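Local coordinates for protein ECF RNA polymerase sigma factor SigK (Mycobacterium tuberculosis, PDB 4NQW) that probably directs RNA polymerase to specific promoters as an ECF sigma factor, being held inactive by an anti-sigma factor until proteolysis releases it, at residues Y55-V58 with M59-R63; S92-A95 with W96-M100; V173-S176 with R177-A181. All coordinates share one frame; numbering follows the deposited sequence.

Contact 1: Y55-V58 with M59-R63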
loop_
_atom_site.group_PDB
_atom_site.type_symbol
_atom_site.label_atom_id
_atom_site.label_comp_id
_atom_site.label_asym_id
_atom_site.label_seq_id
_atom_site.Cartn_x
_atom_site.Cartn_y
_atom_site.Cartn_z
ATOM N N TYR A 55 -11.117 -3.317 0.114
ATOM C CA TYR A 55 -11.829 -3.925 1.242
ATOM C C TYR A 55 -11.121 -5.182 1.746
ATOM O O TYR A 55 -11.014 -5.396 2.953
ATOM C CB TYR A 55 -13.266 -4.264 0.848
ATOM C CG TYR A 55 -14.088 -4.832 1.977
ATOM C CD1 TYR A 55 -14.494 -4.029 3.039
ATOM C CD2 TYR A 55 -14.474 -6.171 1.981
ATOM C CE1 TYR A 55 -15.254 -4.545 4.075
ATOM C CE2 TYR A 55 -15.232 -6.694 3.012
ATOM C CZ TYR A 55 -15.620 -5.877 4.054
ATOM O OH TYR A 55 -16.373 -6.391 5.078
ATOM N N GLY A 56 -10.642 -6.000 0.811
ATOM C CA GLY A 56 -9.904 -7.215 1.144
ATOM C C GLY A 56 -8.601 -6.957 1.877
ATOM O O GLY A 56 -8.235 -7.705 2.786
ATOM N N LEU A 57 -7.895 -5.899 1.486
ATOM C CA LEU A 57 -6.655 -5.528 2.159
ATOM C C LEU A 57 -6.949 -5.057 3.578
ATOM O O LEU A 57 -6.310 -5.502 4.529
ATOM C CB LEU A 57 -5.906 -4.431 1.391
ATOM C CG LEU A 57 -4.645 -3.895 2.082
ATOM C CD1 LEU A 57 -3.665 -5.016 2.406
ATOM C CD2 LEU A 57 -3.974 -2.840 1.222
ATOM N N VAL A 58 -7.922 -4.159 3.708
ATOM C CA VAL A 58 -8.319 -3.635 5.012
ATOM C C VAL A 58 -8.779 -4.771 5.932
ATOM O O VAL A 58 -8.324 -4.866 7.075
ATOM C CB VAL A 58 -9.414 -2.557 4.875
ATOM C CG1 VAL A 58 -9.966 -2.165 6.236
ATOM C CG2 VAL A 58 -8.856 -1.328 4.171
ATOM N N MET A 59 -9.665 -5.631 5.428
ATOM C CA MET A 59 -10.087 -6.831 6.166
ATOM C C MET A 59 -8.889 -7.635 6.660
ATOM O O MET A 59 -8.843 -8.040 7.819
ATOM C CB MET A 59 -10.980 -7.742 5.302
ATOM C CG MET A 59 -12.476 -7.595 5.542
ATOM S SD MET A 59 -12.981 -7.753 7.272
ATOM C CE MET A 59 -12.203 -9.294 7.754
ATOM N N ARG A 60 -7.927 -7.860 5.773
ATOM C CA ARG A 60 -6.728 -8.619 6.105
ATOM C C ARG A 60 -5.960 -8.008 7.277
ATOM O O ARG A 60 -5.513 -8.729 8.170
ATOM C CB ARG A 60 -5.816 -8.730 4.874
ATOM C CG ARG A 60 -4.519 -9.491 5.098
ATOM C CD ARG A 60 -4.764 -10.940 5.497
ATOM N NE ARG A 60 -3.929 -11.322 6.639
ATOM C CZ ARG A 60 -2.772 -11.979 6.568
ATOM N NH1 ARG A 60 -2.264 -12.370 5.399
ATOM N NH2 ARG A 60 -2.114 -12.258 7.689
ATOM N N VAL A 61 -5.817 -6.683 7.272
ATOM C CA VAL A 61 -5.039 -5.975 8.293
ATOM C C VAL A 61 -5.807 -5.852 9.611
ATOM O O VAL A 61 -5.270 -6.164 10.673
ATOM C CB VAL A 61 -4.611 -4.570 7.807
ATOM C CG1 VAL A 61 -3.887 -3.807 8.909
ATOM C CG2 VAL A 61 -3.719 -4.680 6.580
ATOM N N LEU A 62 -7.057 -5.406 9.537
ATOM C CA LEU A 62 -7.864 -5.145 10.734
ATOM C C LEU A 62 -8.564 -6.390 11.288
ATOM O O LEU A 62 -8.693 -6.532 12.504
ATOM C CB LEU A 62 -8.907 -4.060 10.444
ATOM C CG LEU A 62 -8.393 -2.757 9.824
ATOM C CD1 LEU A 62 -9.534 -1.766 9.662
ATOM C CD2 LEU A 62 -7.275 -2.144 10.653
ATOM N N ARG A 63 -9.018 -7.274 10.394
ATOM C CA ARG A 63 -9.765 -8.496 10.759
ATOM C C ARG A 63 -10.999 -8.197 11.613
ATOM O O ARG A 63 -11.243 -8.849 12.632
ATOM C CB ARG A 63 -8.866 -9.511 11.473
ATOM C CG ARG A 63 -7.645 -9.942 10.673
ATOM C CD ARG A 63 -6.489 -10.292 11.594
ATOM N NE ARG A 63 -6.173 -9.175 12.484
ATOM C CZ ARG A 63 -5.331 -9.233 13.513
ATOM N NH1 ARG A 63 -4.690 -10.361 13.808
ATOM N NH2 ARG A 63 -5.132 -8.150 14.256
#
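The carbonyl oxygen of Y55 takes a short hydrogen bond from the backbone of M59, with M59 N 2.8 Å from Y55 O. This is an i to i+4 bond in the last turns of helix 42-62, part of domain 2 of this sigma-70-family factor. The same pattern continues from R60 to G56 and from V61 to L57. L62 N on V58 O follows at 2.8 Å, where the N-H...O angle of 175° is almost straight.

On one side of the helix Y55 and M59 run alongside each other. The Y55 ring is swung toward the following turn, with its CG anti to the backbone N (chi1 -177°). M59 CG then lies over one ring face, toward the rim, in a CH-pi contact 4.1 Å from the centroid of the Y55 ring. M59 SD approaches the same ring obliquely, 5.2 Å from the Y55 centroid, as a Met-aromatic contact. T65, T72 and S68 of helix 65-82 lie against this pair.

V58 and L62 also point the same way, and V58 CG1 meets L62 CD1 at 3.5 Å. L57 and V61 pack more loosely, with L57 CD1 4.2 Å from V61 CG2. V61 turns to A105 and V109 of helix 93-111, while L57 also reaches Y166 and Y167 of helix 156-167. R60 reaches the same helix, where its NH2 forms a salt bridge with E163 and the guanidinium a cation-pi contact with Y167. At the helix end R63 has positive phi, and R63 N to M59 O, at 2.7 Å, closes the series.

Contact 2: S92-A95 with W96-M100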
loop_
_atom_site.group_PDB
_atom_site.type_symbol
_atom_site.label_atom_id
_atom_site.label_comp_id
_atom_site.label_asym_id
_atom_site.label_seq_id
_atom_site.Cartn_x
_atom_site.Cartn_y
_atom_site.Cartn_z
ATOM N N SER A 92 0.905 4.592 -10.583
ATOM C CA SER A 92 -0.426 4.208 -11.050
ATOM C C SER A 92 -1.511 4.643 -10.070
ATOM O O SER A 92 -1.252 4.815 -8.877
ATOM C CB SER A 92 -0.506 2.695 -11.254
ATOM O OG SER A 92 -0.377 2.012 -10.019
ATOM N N ALA A 93 -2.724 4.817 -10.587
ATOM C CA ALA A 93 -3.889 5.123 -9.756
ATOM C C ALA A 93 -4.116 4.016 -8.734
ATOM O O ALA A 93 -4.462 4.283 -7.582
ATOM C CB ALA A 93 -5.126 5.295 -10.624
ATOM N N LEU A 94 -3.909 2.776 -9.168
ATOM C CA LEU A 94 -4.092 1.607 -8.314
ATOM C C LEU A 94 -3.145 1.666 -7.113
ATOM O O LEU A 94 -3.568 1.482 -5.972
ATOM C CB LEU A 94 -3.840 0.315 -9.109
ATOM C CG LEU A 94 -4.788 -0.882 -8.933
ATOM C CD1 LEU A 94 -3.989 -2.179 -8.917
ATOM C CD2 LEU A 94 -5.644 -0.787 -7.681
ATOM N N ALA A 95 -1.869 1.929 -7.386
ATOM C CA ALA A 95 -0.849 2.047 -6.344
ATOM C C ALA A 95 -1.140 3.208 -5.396
ATOM O O ALA A 95 -0.959 3.088 -4.184
ATOM C CB ALA A 95 0.528 2.215 -6.971
ATOM N N TRP A 96 -1.588 4.326 -5.958
ATOM C CA TRP A 96 -1.972 5.506 -5.181
ATOM C C TRP A 96 -3.102 5.172 -4.203
ATOM O O TRP A 96 -3.073 5.588 -3.044
ATOM C CB TRP A 96 -2.403 6.616 -6.143
ATOM C CG TRP A 96 -2.688 7.949 -5.524
ATOM C CD1 TRP A 96 -1.779 8.910 -5.191
ATOM C CD2 TRP A 96 -3.978 8.490 -5.212
ATOM N NE1 TRP A 96 -2.423 10.010 -4.673
ATOM C CE2 TRP A 96 -3.773 9.777 -4.675
ATOM C CE3 TRP A 96 -5.285 8.006 -5.323
ATOM C CZ2 TRP A 96 -4.826 10.588 -4.250
ATOM C CZ3 TRP A 96 -6.333 8.813 -4.902
ATOM C CH2 TRP A 96 -6.097 10.091 -4.374
ATOM N N LEU A 97 -4.081 4.402 -4.676
ATOM C CA LEU A 97 -5.232 3.998 -3.865
ATOM C C LEU A 97 -4.861 2.965 -2.799
ATOM O O LEU A 97 -5.203 3.130 -1.627
ATOM C CB LEU A 97 -6.338 3.436 -4.767
ATOM C CG LEU A 97 -7.571 2.818 -4.098
ATOM C CD1 LEU A 97 -8.384 3.874 -3.373
ATOM C CD2 LEU A 97 -8.428 2.106 -5.135
ATOM N N LEU A 98 -4.181 1.894 -3.203
ATOM C CA LEU A 98 -3.846 0.820 -2.260
ATOM C C LEU A 98 -2.841 1.264 -1.199
ATOM O O LEU A 98 -2.891 0.799 -0.063
ATOM C CB LEU A 98 -3.335 -0.434 -2.984
ATOM C CG LEU A 98 -4.382 -1.501 -3.324
ATOM C CD1 LEU A 98 -5.096 -2.011 -2.082
ATOM C CD2 LEU A 98 -5.392 -0.975 -4.320
ATOM N N THR A 99 -1.937 2.165 -1.572
ATOM C CA THR A 99 -0.950 2.698 -0.635
ATOM C C THR A 99 -1.612 3.523 0.468
ATOM O O THR A 99 -1.254 3.392 1.640
ATOM C CB THR A 99 0.097 3.559 -1.364
ATOM O OG1 THR A 99 0.739 2.770 -2.373
ATOM C CG2 THR A 99 1.146 4.083 -0.393
ATOM N N MET A 100 -2.570 4.371 0.098
ATOM C CA MET A 100 -3.291 5.175 1.089
ATOM C C MET A 100 -4.232 4.314 1.935
ATOM O O MET A 100 -4.478 4.624 3.100
ATOM C CB MET A 100 -4.045 6.336 0.425
ATOM C CG MET A 100 -5.215 5.948 -0.466
ATOM S SD MET A 100 -6.307 7.336 -0.839
ATOM C CE MET A 100 -5.169 8.484 -1.612
#
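L94 and L98 lie side by side and point the same way from the first turns of helix 93-111, in domain 2 of the sigma factor. Their CD2 methyls touch closely, with L94 CD2 3.4 Å from L98 CD2. Neither leucine has a standard chi1, and L98 CD2 also lies against the carbonyl oxygen of L94. That oxygen accepts the backbone bond from L98 N, at 2.9 Å from L94 O.

Another side of the helix carries W96. The carbonyl oxygen of A93 sits at the edge of its indole, near the ring plane. One face is covered by the M100 methyl, whose CE is 3.2 Å above the W96 ring plane and offset toward the rim. F86 makes an edge-to-face contact with the indole.

T99 is turned back toward A95, its OG1 beside its own backbone N (chi1 -58°). A95 O accepts from both T99 N, at 2.9 Å, and T99 OG1, from opposite faces of the carbonyl plane. The hydroxyl bond is modelled unusually short, so its exact length is doubtful.

S92 is the N-cap. Its OG accepts from A95 N at 3.0 Å, and it also bonds to an acidic side chain of another protein chain. A93 and W96 pack on L32 of helix 28-34. L97 faces V54 of helix 42-62 and I75, Y76 and V79 of helix 65-82, while L98 rests on L57 of helix 42-62.

Contact 3: V173-S176 with R177-A181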
loop_
_atom_site.group_PDB
_atom_site.type_symbol
_atom_site.label_atom_id
_atom_site.label_comp_id
_atom_site.label_asym_id
_atom_site.label_seq_id
_atom_site.Cartn_x
_atom_site.Cartn_y
_atom_site.Cartn_z
ATOM N N VAL A 173 11.832 -1.647 12.490
ATOM C CA VAL A 173 12.479 -1.682 13.800
ATOM C C VAL A 173 11.838 -2.766 14.664
ATOM O O VAL A 173 12.538 -3.590 15.256
ATOM C CB VAL A 173 12.365 -0.322 14.530
ATOM C CG1 VAL A 173 12.972 -0.398 15.926
ATOM C CG2 VAL A 173 13.046 0.781 13.727
ATOM N N GLU A 174 10.508 -2.755 14.731
ATOM C CA GLU A 174 9.754 -3.760 15.485
ATOM C C GLU A 174 10.000 -5.183 14.974
ATOM O O GLU A 174 9.994 -6.132 15.756
ATOM C CB GLU A 174 8.251 -3.452 15.456
ATOM C CG GLU A 174 7.843 -2.261 16.309
ATOM C CD GLU A 174 6.342 -2.023 16.307
ATOM O OE1 GLU A 174 5.729 -2.042 15.217
ATOM O OE2 GLU A 174 5.772 -1.810 17.399
ATOM N N VAL A 175 10.208 -5.326 13.666
ATOM C CA VAL A 175 10.540 -6.626 13.074
ATOM C C VAL A 175 11.943 -7.072 13.493
ATOM O O VAL A 175 12.156 -8.244 13.797
ATOM C CB VAL A 175 10.423 -6.600 11.532
ATOM C CG1 VAL A 175 10.961 -7.885 10.914
ATOM C CG2 VAL A 175 8.976 -6.390 11.117
ATOM N N SER A 176 12.893 -6.139 13.520
ATOM C CA SER A 176 14.270 -6.452 13.921
ATOM C C SER A 176 14.343 -6.942 15.364
ATOM O O SER A 176 15.093 -7.867 15.666
ATOM C CB SER A 176 15.184 -5.235 13.744
ATOM O OG SER A 176 15.102 -4.363 14.861
ATOM N N ARG A 177 13.567 -6.313 16.245
ATOM C CA ARG A 177 13.512 -6.707 17.656
ATOM C C ARG A 177 12.877 -8.085 17.830
ATOM O O ARG A 177 13.359 -8.905 18.613
ATOM C CB ARG A 177 12.738 -5.674 18.485
ATOM C CG ARG A 177 13.476 -4.357 18.691
ATOM C CD ARG A 177 12.944 -3.577 19.887
ATOM N NE ARG A 177 11.711 -2.843 19.586
ATOM C CZ ARG A 177 11.632 -1.538 19.314
ATOM N NH1 ARG A 177 12.716 -0.764 19.293
ATOM N NH2 ARG A 177 10.445 -0.995 19.060
ATOM N N ARG A 178 11.799 -8.330 17.091
ATOM C CA ARG A 178 11.062 -9.586 17.189
ATOM C C ARG A 178 11.855 -10.772 16.639
ATOM O O ARG A 178 11.771 -11.875 17.178
ATOM C CB ARG A 178 9.720 -9.470 16.462
ATOM C CG ARG A 178 8.781 -10.642 16.699
ATOM C CD ARG A 178 7.355 -10.299 16.298
ATOM N NE ARG A 178 6.431 -11.402 16.560
ATOM C CZ ARG A 178 5.108 -11.335 16.417
ATOM N NH1 ARG A 178 4.523 -10.210 16.012
ATOM N NH2 ARG A 178 4.362 -12.401 16.686
ATOM N N LEU A 179 12.622 -10.540 15.576
ATOM C CA LEU A 179 13.403 -11.600 14.923
ATOM C C LEU A 179 14.856 -11.676 15.416
ATOM O O LEU A 179 15.653 -12.454 14.885
ATOM C CB LEU A 179 13.381 -11.415 13.399
ATOM C CG LEU A 179 12.131 -11.888 12.652
ATOM C CD1 LEU A 179 10.880 -11.150 13.099
ATOM C CD2 LEU A 179 12.332 -11.723 11.153
ATOM N N ALA A 180 15.196 -10.879 16.429
ATOM C CA ALA A 180 16.544 -10.865 16.999
ATOM C C ALA A 180 17.610 -10.630 15.923
ATOM O O ALA A 180 18.610 -11.349 15.858
ATOM C CB ALA A 180 16.813 -12.162 17.753
ATOM N N ALA A 181 17.380 -9.621 15.085
ATOM C CA ALA A 181 18.289 -9.284 13.987
ATOM C C ALA A 181 18.606 -7.788 13.983
ATOM O O ALA A 181 17.978 -7.011 14.704
ATOM C CB ALA A 181 17.679 -9.704 12.660
#
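S176 and A181 join the helix to the turn that ends it. A181 N bonds to S176 O at 2.9 Å, with an N-H...O angle of 171°. A180 N makes a weak 3.5 Å bond to R177 O. Together with the positive phi of A180, these bonds fit a Schellman motif at the end of helix 172-178.

This is the tight part. S176 OG occupies the position between its backbone N and carbonyl carbon (chi1 83°), from which it donates to V173 O at 2.7 Å, in the carbonyl plane and on a lone pair. V173 O also takes the bond from R177 N, so two donors grip it. V175 and L179 lie side by side, with V175 CG1 3.9 Å from L179 CD1. Both rest on L164 of helix 156-167, and V175 and S176, which are buried, also meet I186 of helix 183-201.

The outer side is more exposed and carries R177 and R178. The R177 chain bends at chi3 and brings its guanidinium face over V173 CG1, which is 3.4 Å from R177 NH1. E174 CG is 4.0 Å from R177 NH2, but the carboxylate makes no salt bridge with it. Instead, E174 OE1 accepts from T171 N just before the helix. R178 is extended. Residues 173-181 probably form part of the DNA-binding helix-turn-helix of sigma domain 4, with helix 172-178 and its turn leading into helix 183-201.

Contacts 1 and 2 belong to domain 2, and contact 3 to domain 4. The first two touch directly, with L57 CD2 3.6 Å from L98 CD1, so helices 42-62 and 93-111 meet there. Both are partly buried between helices, their centres about 10 and 8 Å from the chain centre. Contact 3 touches neither; its centre lies about 22 Å out, nearer the surface, with few buried residues. Contacts 1 and 3 cover C-terminal helix ends, while contact 2 covers an N-terminal start. Contact 1 relies on ring, sulfur and aliphatic packing. Contact 2 adds a serine N-cap and a threonine hydroxyl bond to its leucine packing. Contact 3 is a largely backbone-built turn with exposed arginines.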